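Local coordinates for protein probable hydrolase (PDB 3OM8) that probably acts as a hydrolase of the alpha/beta hydrolase fold, perhaps with 3-oxoadipate enol-lactonase activity, at residues B[23-28]-B[53-58]. Sequence-based numbering, arbitrary orientation. Where two conformers were deposited one is given.
Sequences GAAEKP and HFRVLR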
loop_
_atom_site.group_PDB
_atom_site.type_symbol
_atom_site.label_atom_id
_atom_site.label_comp_id
_atom_site.label_asym_id
_atom_site.label_seq_id
_atom_site.Cartn_x
_atom_site.Cartn_y
_atom_site.Cartn_z
ATOM N N GLY B 23 -23.065 -21.044 -4.403
ATOM C CA GLY B 23 -22.158 -21.486 -5.451
ATOM C C GLY B 23 -22.094 -22.996 -5.589
ATOM O O GLY B 23 -22.590 -23.730 -4.733
ATOM N N ALA B 24 -21.473 -23.459 -6.669
ATOM C CA ALA B 24 -21.393 -24.884 -6.962
ATOM C C ALA B 24 -20.584 -25.622 -5.910
ATOM O O ALA B 24 -19.521 -25.163 -5.498
ATOM C CB ALA B 24 -20.800 -25.109 -8.344
ATOM N N ALA B 25 -21.094 -26.778 -5.501
ATOM C CA ALA B 25 -20.517 -27.563 -4.413
ATOM C C ALA B 25 -19.092 -28.075 -4.670
ATOM O O ALA B 25 -18.301 -28.220 -3.736
ATOM C CB ALA B 25 -21.447 -28.729 -4.069
ATOM N N GLU B 26 -18.766 -28.356 -5.925
ATOM C CA GLU B 26 -17.460 -28.927 -6.252
ATOM C C GLU B 26 -16.329 -27.906 -6.174
ATOM O O GLU B 26 -15.161 -28.275 -6.078
ATOM C CB GLU B 26 -17.475 -29.582 -7.639
ATOM C CG GLU B 26 -18.050 -28.716 -8.750
ATOM C CD GLU B 26 -19.558 -28.871 -8.889
ATOM O OE1 GLU B 26 -20.162 -29.655 -8.119
ATOM O OE2 GLU B 26 -20.138 -28.209 -9.777
ATOM N N LYS B 27 -16.677 -26.626 -6.216
ATOM C CA LYS B 27 -15.672 -25.574 -6.201
ATOM C C LYS B 27 -15.065 -25.418 -4.814
ATOM O O LYS B 27 -15.679 -25.784 -3.826
ATOM C CB LYS B 27 -16.270 -24.261 -6.707
ATOM C CG LYS B 27 -16.427 -24.243 -8.219
ATOM C CD LYS B 27 -17.201 -23.041 -8.715
ATOM C CE LYS B 27 -17.424 -23.135 -10.217
ATOM N NZ LYS B 27 -18.425 -22.143 -10.693
ATOM N N PRO B 28 -13.842 -24.881 -4.742
ATOM C CA PRO B 28 -13.107 -24.731 -3.480
ATOM C C PRO B 28 -13.862 -23.834 -2.507
ATOM O O PRO B 28 -14.516 -22.884 -2.944
ATOM C CB PRO B 28 -11.812 -24.049 -3.911
ATOM C CG PRO B 28 -11.698 -24.331 -5.385
ATOM C CD PRO B 28 -13.108 -24.314 -5.880
ATOM N N HIS B 53 -15.944 -18.720 -8.886
ATOM C CA HIS B 53 -14.760 -19.541 -8.653
ATOM C C HIS B 53 -14.809 -20.385 -7.364
ATOM O O HIS B 53 -14.153 -21.424 -7.266
ATOM C CB HIS B 53 -13.539 -18.635 -8.630
ATOM C CG HIS B 53 -13.462 -17.710 -9.808
ATOM N ND1 HIS B 53 -12.786 -18.033 -10.967
ATOM C CD2 HIS B 53 -13.984 -16.476 -10.007
ATOM C CE1 HIS B 53 -12.890 -17.034 -11.825
ATOM N NE2 HIS B 53 -13.612 -16.078 -11.268
ATOM N N PHE B 54 -15.580 -19.948 -6.375
ATOM C CA PHE B 54 -15.570 -20.636 -5.085
ATOM C C PHE B 54 -16.960 -20.950 -4.565
ATOM O O PHE B 54 -17.929 -20.288 -4.928
ATOM C CB PHE B 54 -14.830 -19.796 -4.041
ATOM C CG PHE B 54 -13.448 -19.391 -4.460
ATOM C CD1 PHE B 54 -12.383 -20.266 -4.319
ATOM C CD2 PHE B 54 -13.212 -18.133 -5.001
ATOM C CE1 PHE B 54 -11.104 -19.902 -4.719
ATOM C CE2 PHE B 54 -11.938 -17.757 -5.398
ATOM C CZ PHE B 54 -10.880 -18.643 -5.259
ATOM N N ARG B 55 -17.046 -21.994 -3.746
ATOM C CA ARG B 55 -18.223 -22.216 -2.926
ATOM C C ARG B 55 -18.072 -21.297 -1.731
ATOM O O ARG B 55 -17.097 -21.397 -0.986
ATOM C CB ARG B 55 -18.278 -23.663 -2.455
ATOM C CG ARG B 55 -19.626 -24.092 -1.925
ATOM C CD ARG B 55 -19.540 -25.485 -1.367
ATOM N NE ARG B 55 -20.861 -26.068 -1.162
ATOM C CZ ARG B 55 -21.081 -27.158 -0.440
ATOM N NH1 ARG B 55 -22.312 -27.630 -0.308
ATOM N NH2 ARG B 55 -20.063 -27.770 0.152
ATOM N N VAL B 56 -19.025 -20.385 -1.559
ATOM C CA VAL B 56 -18.925 -19.383 -0.497
ATOM C C VAL B 56 -19.739 -19.729 0.756
ATOM O O VAL B 56 -20.971 -19.795 0.718
ATOM C CB VAL B 56 -19.325 -17.986 -1.015
ATOM C CG1 VAL B 56 -19.243 -16.949 0.098
ATOM C CG2 VAL B 56 -18.431 -17.591 -2.175
ATOM N N LEU B 57 -19.037 -19.956 1.861
ATOM C CA LEU B 57 -19.675 -20.143 3.160
ATOM C C LEU B 57 -19.787 -18.806 3.866
ATOM O O LEU B 57 -18.775 -18.145 4.094
ATOM C CB LEU B 57 -18.861 -21.096 4.035
ATOM C CG LEU B 57 -19.263 -21.132 5.521
ATOM C CD1 LEU B 57 -20.571 -21.873 5.697
ATOM C CD2 LEU B 57 -18.177 -21.795 6.347
ATOM N N ARG B 58 -21.018 -18.408 4.187
ATOM C CA ARG B 58 -21.284 -17.195 4.966
ATOM C C ARG B 58 -22.018 -17.558 6.259
ATOM O O ARG B 58 -22.769 -18.529 6.289
ATOM C CB ARG B 58 -22.127 -16.207 4.160
ATOM C CG ARG B 58 -21.363 -15.474 3.059
ATOM C CD ARG B 58 -22.244 -14.434 2.412
ATOM N NE ARG B 58 -23.360 -15.035 1.695
ATOM C CZ ARG B 58 -24.411 -14.356 1.244
ATOM N NH1 ARG B 58 -24.500 -13.050 1.448
ATOM N NH2 ARG B 58 -25.380 -14.986 0.596
#
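R55 N donates to P28 O across 2.8 Å, the one backbone hydrogen bond between the turn-bearing loop 23-28 and the start of strand 55-59, where G23 CA lies 4.7 Å from R55 CA and P28 CA 5.0 Å from F54 CA. The same oxygen lies at the edge of the F54 ring, in its plane, and also meets F54 CB at 3.3 Å. P28 CB adds an apolar touch to ring atom CD1, while L261 and L264 of helix 253-264 pack against the phenylalanine. R55 supplies the largest share of the contact. With CG anti to the backbone N (chi1 -164°) and the chain extended as far as NE, it runs alongside the type I turn A24–K27: CB lies 3.6 Å from both A24 O and K27 O, and CD approaches A25. In the conformer described, A25 CB sits over one guanidinium face, offset toward its rim; a second conformer makes contact at that end tentative. K27 CB, CG and CD all lie close to H53 O, CB at 3.6 Å, before NZ reaches a hydrogen bond with R52 O. P28 CD approaches H53 O too, at 3.4 Å. The example illustrates how a connection is seated in an alpha/beta hydrolase sheet: strand 55-59 lies between 16-22, to which it is antiparallel, and 29-33, to which it is parallel, and the loop joining those two hops over its beginning.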